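Local structure of P35 antigen (Borrelia burgdorferi, 4ALY) at residues R106-S111 with I152-S157; S160-L165 with D240-N245; V166-I171 with T247-N252; I171-S176 with E218-D223. The protein serves as an outer surface lipoprotein that is critical to ensure infection after a tick bite, though its molecular activity is not established. One frame throughout, in Å; residues are numbered along the deposited sequence.

Contact 1: residues R106-S111 with I152-S157; sequences RAEIFS and ILSKLS
S157 holds OG anti to its backbone N (chi1 -176°), which turns the hydroxyl across to helix 106-110, where it donates to the carbonyl oxygen of E108; the S157 OG to E108 O distance of 2.5 Å is so short that its exact value is doubtful. S154 instead keeps OG beside its own backbone N (chi1 -83°). That hydroxyl donates to G150 O, one turn back, and accepts a 2.7 Å bond to OG from a water that also takes the N-H of E108. Serine suits both positions, being small enough to bring E108 CA within 5.4 Å of S154 CA and polar enough to serve the backbone. CB and CG of E108 lie against S154 while the carboxylate leads away. I109 CD1 makes the apolar contact, 3.9 Å from L153 CB, and also lies 3.6 Å from S154 OG. The helix axes approach to 8.4 Å at 67°, a steep crossing. S111 N and OG both bond to R106 O, closing the wide pi-type turn of the short helix. I109 and L153 also meet L170 of helix 163-189, which thus packs against both partners, while F110 packs on L135 and Y136 of helix 129-137.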
loop_
_atom_site.group_PDB
_atom_site.type_symbol
_atom_site.label_atom_id
_atom_site.label_comp_id
_atom_site.label_asym_id
_atom_site.label_seq_id
_atom_site.Cartn_x
_atom_site.Cartn_y
_atom_site.Cartn_z
ATOM N N ARG A 106 16.599 0.660 6.403
ATOM C CA ARG A 106 16.892 -0.579 7.064
ATOM C C ARG A 106 17.476 -0.420 8.487
ATOM O O ARG A 106 17.047 -1.154 9.375
ATOM C CB ARG A 106 17.826 -1.395 6.216
ATOM C CG ARG A 106 18.516 -2.448 7.030
ATOM C CD ARG A 106 19.639 -3.031 6.204
ATOM N NE ARG A 106 19.664 -4.458 6.348
ATOM C CZ ARG A 106 19.915 -5.310 5.359
ATOM N NH1 ARG A 106 20.206 -4.892 4.105
ATOM N NH2 ARG A 106 19.846 -6.605 5.647
ATOM N N ALA A 107 18.407 0.516 8.711
ATOM C CA ALA A 107 19.133 0.559 10.016
ATOM C C ALA A 107 18.210 0.795 11.202
ATOM O O ALA A 107 18.458 0.227 12.242
ATOM C CB ALA A 107 20.265 1.622 10.012
ATOM N N GLU A 108 17.159 1.644 11.042
ATOM C CA GLU A 108 16.289 2.063 12.160
ATOM C C GLU A 108 14.869 1.635 12.087
ATOM O O GLU A 108 14.110 1.846 13.074
ATOM C CB GLU A 108 16.177 3.571 12.282
ATOM C CG GLU A 108 17.440 4.357 12.055
ATOM C CD GLU A 108 18.446 4.162 13.133
ATOM O OE1 GLU A 108 18.197 3.342 14.071
ATOM O OE2 GLU A 108 19.488 4.839 13.037
ATOM N N ILE A 109 14.442 1.122 10.933
ATOM C CA ILE A 109 13.060 0.686 10.800
ATOM C C ILE A 109 13.066 -0.781 10.463
ATOM O O ILE A 109 12.755 -1.618 11.326
ATOM C CB ILE A 109 12.305 1.533 9.746
ATOM C CG1 ILE A 109 12.635 3.008 9.920
ATOM C CG2 ILE A 109 10.780 1.281 9.777
ATOM C CD1 ILE A 109 11.991 3.948 8.907
ATOM N N PHE A 110 13.441 -1.151 9.226
ATOM C CA PHE A 110 13.082 -2.504 8.784
ATOM C C PHE A 110 13.778 -3.531 9.667
ATOM O O PHE A 110 13.268 -4.618 9.990
ATOM C CB PHE A 110 13.409 -2.729 7.322
ATOM C CG PHE A 110 12.651 -1.851 6.361
ATOM C CD1 PHE A 110 11.401 -1.337 6.668
ATOM C CD2 PHE A 110 13.174 -1.603 5.090
ATOM C CE1 PHE A 110 10.686 -0.570 5.749
ATOM C CE2 PHE A 110 12.452 -0.869 4.131
ATOM C CZ PHE A 110 11.209 -0.341 4.459
ATOM N N SER A 111 14.948 -3.173 10.139
ATOM C CA SER A 111 15.624 -4.179 10.986
ATOM C C SER A 111 15.166 -4.124 12.468
ATOM O O SER A 111 15.734 -4.828 13.249
ATOM C CB SER A 111 17.149 -4.116 10.859
ATOM O OG SER A 111 17.616 -2.966 11.515
ATOM N N ILE A 152 12.523 10.550 8.115
ATOM C CA ILE A 152 11.675 11.130 9.101
ATOM C C ILE A 152 11.142 10.019 10.044
ATOM O O ILE A 152 11.111 10.181 11.256
ATOM C CB ILE A 152 10.548 11.826 8.349
ATOM C CG1 ILE A 152 11.126 13.012 7.508
ATOM C CG2 ILE A 152 9.370 12.184 9.239
ATOM C CD1 ILE A 152 10.071 13.553 6.567
ATOM N N LEU A 153 10.711 8.900 9.465
ATOM C CA LEU A 153 10.104 7.827 10.219
ATOM C C LEU A 153 11.163 7.108 11.051
ATOM O O LEU A 153 10.834 6.530 12.051
ATOM C CB LEU A 153 9.386 6.834 9.307
ATOM C CG LEU A 153 8.085 7.270 8.624
ATOM C CD1 LEU A 153 7.486 6.142 7.783
ATOM C CD2 LEU A 153 7.046 7.898 9.545
ATOM N N SER A 154 12.423 7.182 10.655
ATOM C CA SER A 154 13.509 6.598 11.402
ATOM C C SER A 154 13.694 7.393 12.678
ATOM O O SER A 154 14.253 6.871 13.667
ATOM C CB SER A 154 14.808 6.760 10.634
ATOM O OG SER A 154 14.962 5.757 9.675
ATOM N N LYS A 155 13.286 8.654 12.679
ATOM C CA LYS A 155 13.489 9.443 13.892
ATOM C C LYS A 155 12.524 8.900 14.948
ATOM O O LYS A 155 12.919 8.761 16.097
ATOM C CB LYS A 155 13.311 10.923 13.650
ATOM C CG LYS A 155 14.456 11.531 12.844
ATOM C CD LYS A 155 14.415 13.039 12.976
ATOM C CE LYS A 155 15.814 13.615 12.851
ATOM N NZ LYS A 155 15.676 15.049 12.526
ATOM N N LEU A 156 11.297 8.535 14.523
ATOM C CA LEU A 156 10.296 7.935 15.389
ATOM C C LEU A 156 10.618 6.486 15.735
ATOM O O LEU A 156 10.420 6.056 16.863
ATOM C CB LEU A 156 8.932 7.944 14.709
ATOM C CG LEU A 156 8.194 9.257 14.572
ATOM C CD1 LEU A 156 6.961 9.132 13.659
ATOM C CD2 LEU A 156 7.861 9.830 15.979
ATOM N N SER A 157 11.077 5.709 14.771
ATOM C CA SER A 157 11.334 4.301 15.029
ATOM C C SER A 157 12.495 4.105 16.057
ATOM O O SER A 157 12.572 3.099 16.780
ATOM C CB SER A 157 11.586 3.584 13.702
ATOM O OG SER A 157 11.763 2.165 13.871
HETATM O O HOH W 1 16.681 3.717 9.025
#

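Contact 2: residues S160-L165 with D240-N245; sequences SNYRGL and DVSKLN. With SO4 (sulfate ion), chain C.
Segments 160-165 and 240-245 come nearest at Y162 and N245, whose CA atoms are 6.6 Å apart. N245 has CG anti to its backbone N (chi1 -180°), and CB sits over the centre of the Y162 ring, 3.7 Å from the centroid and 9° off the normal, a CH-pi contact. The amide continues over CD1 and CE1, stacked on the ring with the two planes only 18° apart; N245 CG is 3.3 Å from Y162 CD1. On the opposite face CB of N161 lies toward the rim. V241 CG2 approaches CD2 of the ring obliquely, and at its far end Y162 OH shares a 2.6 Å hydrogen bond with S242 OG. Both ends of the N245 amide are also used: ND2 donates to O4 of a sulfate, probably from the crystallisation liquor, at 3.1 Å, and OD1 accepts from a water that also bonds Y162 O. D240 N-caps helix 241-250, its OD1 accepting from K243 N at 3.0 Å. L156 of helix 143-157 supports Y162, V241 and N245. Tyrosine and asparagine suit this partly exposed site because each joins a flat packing surface to polar atoms at its edge: the faces supply close packing, the hydroxyl pair fixes the tip of the ring, the stacked amide probably hinders its turning, and the water and sulfate bonds probably hold the amide.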
loop_
_atom_site.group_PDB
_atom_site.type_symbol
_atom_site.label_atom_id
_atom_site.label_comp_id
_atom_site.label_asym_id
_atom_site.label_seq_id
_atom_site.Cartn_x
_atom_site.Cartn_y
_atom_site.Cartn_z
ATOM N N SER A 160 11.118 3.355 20.981
ATOM C CA SER A 160 10.264 2.159 21.082
ATOM C C SER A 160 8.863 2.475 21.422
ATOM O O SER A 160 8.020 1.635 21.121
ATOM C CB SER A 160 10.702 1.212 22.221
ATOM O OG SER A 160 12.079 1.361 22.483
ATOM N N ASN A 161 8.557 3.602 22.105
ATOM C CA ASN A 161 7.121 3.948 22.226
ATOM C C ASN A 161 6.502 4.384 20.949
ATOM O O ASN A 161 5.272 4.328 20.823
ATOM C CB ASN A 161 6.851 5.073 23.190
ATOM C CG ASN A 161 7.252 4.703 24.508
ATOM O OD1 ASN A 161 8.387 5.016 24.921
ATOM N ND2 ASN A 161 6.448 3.829 25.117
ATOM N N TYR A 162 7.314 4.867 20.006
ATOM C CA TYR A 162 6.692 5.345 18.734
ATOM C C TYR A 162 6.873 4.374 17.567
ATOM O O TYR A 162 6.334 4.586 16.514
ATOM C CB TYR A 162 7.232 6.707 18.398
ATOM C CG TYR A 162 7.048 7.668 19.522
ATOM C CD1 TYR A 162 5.861 7.677 20.281
ATOM C CD2 TYR A 162 8.044 8.552 19.860
ATOM C CE1 TYR A 162 5.692 8.572 21.301
ATOM C CE2 TYR A 162 7.904 9.423 20.904
ATOM C CZ TYR A 162 6.720 9.437 21.602
ATOM O OH TYR A 162 6.558 10.370 22.604
ATOM N N ARG A 163 7.621 3.304 17.770
ATOM C CA ARG A 163 7.933 2.386 16.664
ATOM C C ARG A 163 6.691 1.645 16.171
ATOM O O ARG A 163 6.561 1.365 14.958
ATOM C CB ARG A 163 9.008 1.398 17.092
ATOM C CG ARG A 163 9.277 0.255 16.133
ATOM C CD ARG A 163 10.581 -0.424 16.435
ATOM N NE ARG A 163 11.650 0.496 16.826
ATOM C CZ ARG A 163 12.629 0.146 17.690
ATOM N NH1 ARG A 163 12.658 -1.062 18.210
ATOM N NH2 ARG A 163 13.579 0.974 18.039
ATOM N N GLY A 164 5.745 1.372 17.073
ATOM C CA GLY A 164 4.520 0.636 16.697
ATOM C C GLY A 164 3.762 1.381 15.625
ATOM O O GLY A 164 3.341 0.794 14.589
ATOM N N LEU A 165 3.598 2.695 15.831
ATOM C CA LEU A 165 2.816 3.470 14.875
ATOM C C LEU A 165 3.473 3.539 13.454
ATOM O O LEU A 165 2.745 3.480 12.430
ATOM C CB LEU A 165 2.571 4.824 15.433
ATOM C CG LEU A 165 1.778 5.745 14.540
ATOM C CD1 LEU A 165 0.367 5.187 14.282
ATOM C CD2 LEU A 165 1.736 7.064 15.301
ATOM N N ASP A 240 11.947 17.321 18.099
ATOM C CA ASP A 240 11.087 16.873 19.171
ATOM C C ASP A 240 10.300 15.700 18.681
ATOM O O ASP A 240 9.249 15.872 18.088
ATOM C CB ASP A 240 10.152 17.997 19.682
ATOM C CG ASP A 240 9.322 17.568 20.895
ATOM O OD1 ASP A 240 8.745 16.466 20.915
ATOM O OD2 ASP A 240 9.230 18.324 21.859
ATOM N N VAL A 241 10.766 14.501 19.003
ATOM C CA VAL A 241 10.138 13.296 18.504
ATOM C C VAL A 241 8.690 13.077 18.985
ATOM O O VAL A 241 7.889 12.532 18.242
ATOM C CB VAL A 241 11.067 12.085 18.719
ATOM C CG1 VAL A 241 11.376 11.856 20.187
ATOM C CG2 VAL A 241 10.475 10.848 18.055
ATOM N N SER A 242 8.318 13.563 20.176
ATOM C CA SER A 242 6.910 13.483 20.605
ATOM C C SER A 242 6.020 14.272 19.710
ATOM O O SER A 242 4.912 13.831 19.428
ATOM C CB SER A 242 6.692 13.973 22.046
ATOM O OG SER A 242 7.020 12.913 22.946
ATOM N N LYS A 243 6.449 15.469 19.304
ATOM C CA LYS A 243 5.592 16.320 18.463
ATOM C C LYS A 243 5.562 15.600 17.125
ATOM O O LYS A 243 4.514 15.470 16.549
ATOM C CB LYS A 243 6.158 17.734 18.300
ATOM C CG LYS A 243 6.342 18.501 19.592
ATOM C CD LYS A 243 6.120 19.990 19.380
ATOM C CE LYS A 243 5.640 20.709 20.656
ATOM N NZ LYS A 243 6.800 21.273 21.386
ATOM N N LEU A 244 6.708 15.016 16.714
ATOM C CA LEU A 244 6.771 14.311 15.446
ATOM C C LEU A 244 5.743 13.177 15.515
ATOM O O LEU A 244 4.907 13.039 14.606
ATOM C CB LEU A 244 8.185 13.846 15.074
ATOM C CG LEU A 244 8.230 13.071 13.743
ATOM C CD1 LEU A 244 7.593 13.896 12.585
ATOM C CD2 LEU A 244 9.616 12.515 13.360
ATOM N N ASN A 245 5.793 12.390 16.602
ATOM C CA ASN A 245 4.785 11.361 16.825
ATOM C C ASN A 245 3.322 11.869 16.720
ATOM O O ASN A 245 2.499 11.237 16.065
ATOM C CB ASN A 245 4.999 10.668 18.177
ATOM C CG ASN A 245 3.964 9.599 18.424
ATOM O OD1 ASN A 245 3.948 8.588 17.733
ATOM N ND2 ASN A 245 3.058 9.843 19.399
HETATM S S SO4 C . 0.025 7.462 20.378
HETATM O O1 SO4 C . 0.177 6.190 19.662
HETATM O O2 SO4 C . -1.037 7.151 21.318
HETATM O O3 SO4 C . -0.387 8.628 19.559
HETATM O O4 SO4 C . 1.361 7.745 21.001
HETATM O O HOH W 2 5.514 7.062 15.398
#

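Contact 3: residues V166-I171 with T247-N252; sequences VKETLI and TLRSKN
L248 lays its two methyls against T169, with CD2 3.9 Å from T169 OG1 and CD1 near T169 CG2. The contact belongs to the all-helical bundle of this Borrelia lipoprotein family, joining helix 163-189 to the end of helix 241-250 and the turn that follows. L248 holds CG anti to the backbone N (chi1 -176°), which sets CG toward its neighbour; from there CD2 also reaches V166 CG2 at a looser 4.4 Å. Threonine suits the buried place because its polar branch is satisfied at home: OG1 hydrogen-bonds to L165 O, one turn earlier, so that its position beside carbon atoms of L248 does not leave it without a partner. N252 crosses T169 at about a right angle, its CG 4.1 Å from T169 OG1. Just past the helix, N252 helps tie up the helix end, since its backbone O accepts from R249 NE at 3.0 Å, while its OD1 is taken by R173. F257 of helix 254-275 covers E168, T169 and N252. Nearer the surface, E168 runs out extended beyond CG toward R249, whose chain bends at chi2 and chi3. OE2 comes up at the guanidinium edge, but at 3.9 Å from NH2 this is a long salt bridge, and the carboxylate and guanidinium planes stand 45° apart. R249 NH1 meets a sulfate, probably from the crystallisation liquor, though so closely that the detail is doubtful. Within the turn, N252 ND2 donates to L248 O at 2.9 Å, the acceptor lying close to the amide plane and the N-H...O angle being 162°.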
loop_
_atom_site.group_PDB
_atom_site.type_symbol
_atom_site.label_atom_id
_atom_site.label_comp_id
_atom_site.label_asym_id
_atom_site.label_seq_id
_atom_site.Cartn_x
_atom_site.Cartn_y
_atom_site.Cartn_z
ATOM N N VAL A 166 4.818 3.557 13.432
ATOM C CA VAL A 166 5.631 3.457 12.204
ATOM C C VAL A 166 5.371 2.227 11.388
ATOM O O VAL A 166 5.020 2.314 10.218
ATOM C CB VAL A 166 7.135 3.605 12.489
ATOM C CG1 VAL A 166 7.949 3.281 11.243
ATOM C CG2 VAL A 166 7.411 5.014 13.010
ATOM N N LYS A 167 5.486 1.085 12.037
ATOM C CA LYS A 167 5.125 -0.199 11.485
ATOM C C LYS A 167 3.652 -0.160 10.982
ATOM O O LYS A 167 3.402 -0.337 9.780
ATOM C CB LYS A 167 5.384 -1.266 12.569
ATOM C CG LYS A 167 5.136 -2.683 12.148
ATOM C CD LYS A 167 3.688 -3.051 12.394
ATOM C CE LYS A 167 3.406 -4.436 11.816
ATOM N NZ LYS A 167 1.941 -4.524 11.539
ATOM N N GLU A 168 2.699 0.143 11.873
ATOM C CA GLU A 168 1.256 0.147 11.539
ATOM C C GLU A 168 1.093 0.978 10.226
ATOM O O GLU A 168 0.536 0.516 9.215
ATOM C CB GLU A 168 0.507 0.830 12.713
ATOM C CG GLU A 168 -0.853 0.357 13.263
ATOM C CD GLU A 168 -1.059 0.763 14.763
ATOM O OE1 GLU A 168 -0.380 0.150 15.657
ATOM O OE2 GLU A 168 -1.886 1.693 15.093
ATOM N N THR A 169 1.611 2.193 10.242
ATOM C CA THR A 169 1.512 3.100 9.108
ATOM C C THR A 169 2.049 2.489 7.789
ATOM O O THR A 169 1.404 2.577 6.764
ATOM C CB THR A 169 2.280 4.376 9.449
ATOM O OG1 THR A 169 1.719 4.957 10.653
ATOM C CG2 THR A 169 2.279 5.326 8.305
ATOM N N LEU A 170 3.202 1.820 7.851
ATOM C CA LEU A 170 3.866 1.380 6.658
ATOM C C LEU A 170 3.221 0.085 6.170
ATOM O O LEU A 170 3.042 -0.160 4.970
ATOM C CB LEU A 170 5.377 1.201 6.938
ATOM C CG LEU A 170 6.294 2.439 7.030
ATOM C CD1 LEU A 170 7.756 2.016 7.278
ATOM C CD2 LEU A 170 6.210 3.302 5.769
ATOM N N ILE A 171 2.859 -0.750 7.117
ATOM C CA ILE A 171 2.412 -2.072 6.768
ATOM C C ILE A 171 0.895 -2.181 6.638
ATOM O O ILE A 171 0.388 -2.699 5.651
ATOM C CB ILE A 171 2.991 -3.067 7.781
ATOM C CG1 ILE A 171 4.527 -3.014 7.588
ATOM C CG2 ILE A 171 2.328 -4.453 7.604
ATOM C CD1 ILE A 171 5.301 -4.007 8.413
ATOM N N THR A 247 2.184 14.387 15.022
ATOM C CA THR A 247 1.792 14.677 13.666
ATOM C C THR A 247 1.560 13.486 12.764
ATOM O O THR A 247 0.597 13.482 12.010
ATOM C CB THR A 247 2.497 15.878 13.041
ATOM O OG1 THR A 247 2.877 15.571 11.698
ATOM C CG2 THR A 247 3.589 16.335 13.858
ATOM N N LEU A 248 2.348 12.435 12.917
ATOM C CA LEU A 248 2.047 11.166 12.255
ATOM C C LEU A 248 0.645 10.603 12.621
ATOM O O LEU A 248 -0.107 10.164 11.730
ATOM C CB LEU A 248 3.163 10.143 12.554
ATOM C CG LEU A 248 3.023 8.745 11.834
ATOM C CD1 LEU A 248 2.876 8.945 10.299
ATOM C CD2 LEU A 248 4.088 7.704 12.200
ATOM N N ARG A 249 0.329 10.586 13.924
ATOM C CA ARG A 249 -0.968 10.187 14.520
ATOM C C ARG A 249 -2.137 10.976 13.940
ATOM O O ARG A 249 -3.177 10.426 13.665
ATOM C CB ARG A 249 -0.924 10.518 16.015
ATOM C CG ARG A 249 -1.705 9.659 17.020
ATOM C CD ARG A 249 -2.900 8.938 16.471
ATOM N NE ARG A 249 -2.790 7.470 16.233
ATOM C CZ ARG A 249 -2.074 6.585 16.919
ATOM N NH1 ARG A 249 -1.326 6.954 17.924
ATOM N NH2 ARG A 249 -2.113 5.319 16.599
ATOM N N SER A 250 -1.983 12.263 13.709
ATOM C CA SER A 250 -3.129 13.014 13.229
ATOM C C SER A 250 -3.726 12.508 11.898
ATOM O O SER A 250 -4.935 12.663 11.637
ATOM C CB SER A 250 -2.813 14.531 13.213
ATOM O OG SER A 250 -1.697 14.806 12.413
ATOM N N LYS A 251 -2.887 11.885 11.067
ATOM C CA LYS A 251 -3.311 11.357 9.765
ATOM C C LYS A 251 -3.530 9.863 9.850
ATOM O O LYS A 251 -3.866 9.203 8.854
ATOM C CB LYS A 251 -2.252 11.662 8.702
ATOM C CG LYS A 251 -1.924 13.141 8.603
ATOM C CD LYS A 251 -0.411 13.339 8.539
ATOM C CE LYS A 251 0.001 14.814 8.446
ATOM N NZ LYS A 251 -0.903 15.657 7.608
ATOM N N ASN A 252 -3.307 9.290 11.018
ATOM C CA ASN A 252 -3.443 7.859 11.102
ATOM C C ASN A 252 -4.085 7.526 12.453
ATOM O O ASN A 252 -3.390 7.083 13.362
ATOM C CB ASN A 252 -2.058 7.171 10.954
ATOM C CG ASN A 252 -1.397 7.419 9.581
ATOM O OD1 ASN A 252 -1.750 6.777 8.590
ATOM N ND2 ASN A 252 -0.435 8.326 9.529
#

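Contact 4: residues I171-S176 with E218-D223; sequences INRGFS and EKWLKD
D223 OD2 is gripped by two nitrogens of one side chain: R173 NH2 at 2.8 Å and R173 NH1 at 3.0 Å, both with the oxygen in the guanidinium plane. The NH2 bond uses the anti lone pair of OD2, whereas NH1 meets it on the same anti side but 29° out of the carboxylate plane; the two flat groups are turned 65° against each other. R173 NH2 has a further partner in N252 OD1, so one arginine links helix 200-233 to the turn after helix 241-250. Arginine suits a buried crossing like this because its several N-H groups lie in one plane and can serve partners on different elements. Its chain bends at chi2 and chi3 past W220, with CG 3.4 Å from W220 CE3. The same CE3 lies over one guanidinium face toward the rim, but the planes are steeply inclined and the groups are not stacked. In the bundle, segments 171-176 and 218-223 of helices 163-189 and 200-233 cross at -117°, their axes 10.3 Å apart. The close point is G174: its CA lies over the indole face, 3.6 Å from the centroid of the five-membered ring, a CH-pi contact, and 3.3 Å from W220 CE2. Glycine fits because, without a side chain, it lets the indole reach the backbone itself. The tryptophan's one polar atom is also provided for, NE1 donating to S138 OG. Just past the wide pi-type turn at 171-175, S176 OG donates to a lone pair of I171 O at 2.8 Å.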
loop_
_atom_site.group_PDB
_atom_site.type_symbol
_atom_site.label_atom_id
_atom_site.label_comp_id
_atom_site.label_asym_id
_atom_site.label_seq_id
_atom_site.Cartn_x
_atom_site.Cartn_y
_atom_site.Cartn_z
ATOM N N ILE A 171 2.859 -0.750 7.117
ATOM C CA ILE A 171 2.412 -2.072 6.768
ATOM C C ILE A 171 0.895 -2.181 6.638
ATOM O O ILE A 171 0.388 -2.699 5.651
ATOM C CB ILE A 171 2.991 -3.067 7.781
ATOM C CG1 ILE A 171 4.527 -3.014 7.588
ATOM C CG2 ILE A 171 2.328 -4.453 7.604
ATOM C CD1 ILE A 171 5.301 -4.007 8.413
ATOM N N ASN A 172 0.181 -1.668 7.615
ATOM C CA ASN A 172 -1.253 -1.872 7.665
ATOM C C ASN A 172 -1.932 -0.846 6.812
ATOM O O ASN A 172 -3.037 -1.128 6.333
ATOM C CB ASN A 172 -1.750 -1.764 9.093
ATOM C CG ASN A 172 -1.171 -2.853 9.998
ATOM O OD1 ASN A 172 -1.914 -3.656 10.467
ATOM N ND2 ASN A 172 0.144 -2.895 10.198
ATOM N N ARG A 173 -1.264 0.315 6.599
ATOM C CA ARG A 173 -1.737 1.270 5.628
ATOM C C ARG A 173 -1.081 1.103 4.219
ATOM O O ARG A 173 -1.735 0.592 3.317
ATOM C CB ARG A 173 -1.854 2.755 6.140
ATOM C CG ARG A 173 -2.126 3.709 4.992
ATOM C CD ARG A 173 -3.164 4.845 5.048
ATOM N NE ARG A 173 -2.695 5.994 5.781
ATOM C CZ ARG A 173 -2.959 7.266 5.478
ATOM N NH1 ARG A 173 -3.672 7.616 4.415
ATOM N NH2 ARG A 173 -2.477 8.209 6.276
ATOM N N GLY A 174 0.175 1.510 4.017
ATOM C CA GLY A 174 0.732 1.594 2.654
ATOM C C GLY A 174 0.907 0.242 2.006
ATOM O O GLY A 174 0.382 0.003 0.871
ATOM N N PHE A 175 1.575 -0.676 2.721
ATOM C CA PHE A 175 1.696 -2.040 2.194
ATOM C C PHE A 175 0.290 -2.601 1.894
ATOM O O PHE A 175 0.061 -3.146 0.791
ATOM C CB PHE A 175 2.501 -2.946 3.102
ATOM C CG PHE A 175 2.339 -4.400 2.793
ATOM C CD1 PHE A 175 3.145 -5.021 1.834
ATOM C CD2 PHE A 175 1.390 -5.154 3.457
ATOM C CE1 PHE A 175 2.985 -6.365 1.562
ATOM C CE2 PHE A 175 1.194 -6.501 3.174
ATOM C CZ PHE A 175 1.992 -7.112 2.222
ATOM N N SER A 176 -0.677 -2.431 2.804
ATOM C CA SER A 176 -1.916 -3.262 2.668
ATOM C C SER A 176 -2.716 -2.881 1.433
ATOM O O SER A 176 -3.316 -3.720 0.811
ATOM C CB SER A 176 -2.776 -3.133 3.926
ATOM O OG SER A 176 -2.136 -3.786 4.980
ATOM N N GLU A 218 -4.200 7.170 -3.092
ATOM C CA GLU A 218 -3.976 8.603 -3.337
ATOM C C GLU A 218 -3.912 9.375 -2.039
ATOM O O GLU A 218 -3.181 10.331 -1.920
ATOM C CB GLU A 218 -5.088 9.179 -4.215
ATOM C CG GLU A 218 -4.711 10.479 -4.850
ATOM C CD GLU A 218 -3.559 10.284 -5.801
ATOM O OE1 GLU A 218 -3.605 9.260 -6.554
ATOM O OE2 GLU A 218 -2.616 11.131 -5.758
ATOM N N LYS A 219 -4.671 8.948 -1.043
ATOM C CA LYS A 219 -4.677 9.675 0.195
ATOM C C LYS A 219 -3.428 9.293 1.009
ATOM O O LYS A 219 -2.894 10.108 1.750
ATOM C CB LYS A 219 -5.971 9.389 0.953
ATOM C CG LYS A 219 -6.184 10.383 2.066
ATOM C CD LYS A 219 -7.098 9.812 3.115
ATOM C CE LYS A 219 -7.274 10.829 4.249
ATOM N NZ LYS A 219 -8.058 10.155 5.317
ATOM N N TRP A 220 -2.956 8.057 0.845
ATOM C CA TRP A 220 -1.657 7.602 1.392
ATOM C C TRP A 220 -0.541 8.384 0.760
ATOM O O TRP A 220 0.395 8.802 1.431
ATOM C CB TRP A 220 -1.505 6.103 1.169
ATOM C CG TRP A 220 -0.135 5.495 1.345
ATOM C CD1 TRP A 220 0.643 4.899 0.378
ATOM C CD2 TRP A 220 0.648 5.358 2.595
ATOM N NE1 TRP A 220 1.809 4.407 0.920
ATOM C CE2 TRP A 220 1.880 4.682 2.235
ATOM C CE3 TRP A 220 0.444 5.724 3.943
ATOM C CZ2 TRP A 220 2.863 4.373 3.189
ATOM C CZ3 TRP A 220 1.441 5.413 4.900
ATOM C CH2 TRP A 220 2.624 4.777 4.529
ATOM N N LEU A 221 -0.654 8.646 -0.533
ATOM C CA LEU A 221 0.387 9.429 -1.216
ATOM C C LEU A 221 0.342 10.849 -0.733
ATOM O O LEU A 221 1.396 11.464 -0.502
ATOM C CB LEU A 221 0.246 9.379 -2.751
ATOM C CG LEU A 221 0.529 8.035 -3.491
ATOM C CD1 LEU A 221 -0.080 8.003 -4.898
ATOM C CD2 LEU A 221 2.031 7.810 -3.540
ATOM N N LYS A 222 -0.870 11.382 -0.596
ATOM C CA LYS A 222 -1.055 12.750 -0.069
ATOM C C LYS A 222 -0.600 12.954 1.419
ATOM O O LYS A 222 0.061 13.972 1.786
ATOM C CB LYS A 222 -2.505 13.198 -0.313
ATOM C CG LYS A 222 -2.829 14.613 0.180
ATOM C CD LYS A 222 -3.604 14.610 1.504
ATOM C CE LYS A 222 -4.915 15.411 1.374
ATOM N NZ LYS A 222 -4.753 16.884 1.584
ATOM N N ASP A 223 -0.956 12.017 2.287
ATOM C CA ASP A 223 -0.551 12.206 3.702
ATOM C C ASP A 223 0.969 12.115 3.839
ATOM O O ASP A 223 1.536 12.730 4.726
ATOM C CB ASP A 223 -1.246 11.233 4.684
ATOM C CG ASP A 223 -2.761 11.473 4.819
ATOM O OD1 ASP A 223 -3.221 12.599 4.580
ATOM O OD2 ASP A 223 -3.495 10.516 5.150
#

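How the contacts relate
Contacts 2, 3 and 4 run from the turn just before helix 163-189 (contact 2) along that helix (contacts 3 and 4), meeting helix 241-250 twice and then helix 200-233. Centres of contacts 2 and 3 are about 10 Å apart, those of 3 and 4, which share I171, about 9 Å; contacts 2 and 4, about 18 Å apart, do not touch. Contact 1 closes earlier in the chain, on helices 106-110 and 143-157, its centre about 11 Å from that of contact 2; L156 packs on L248 and N245. Contact 4 is nested within the loops closed by contacts 2 and 3, which cross. One long helix thus ties sequence-distant parts into one bundle.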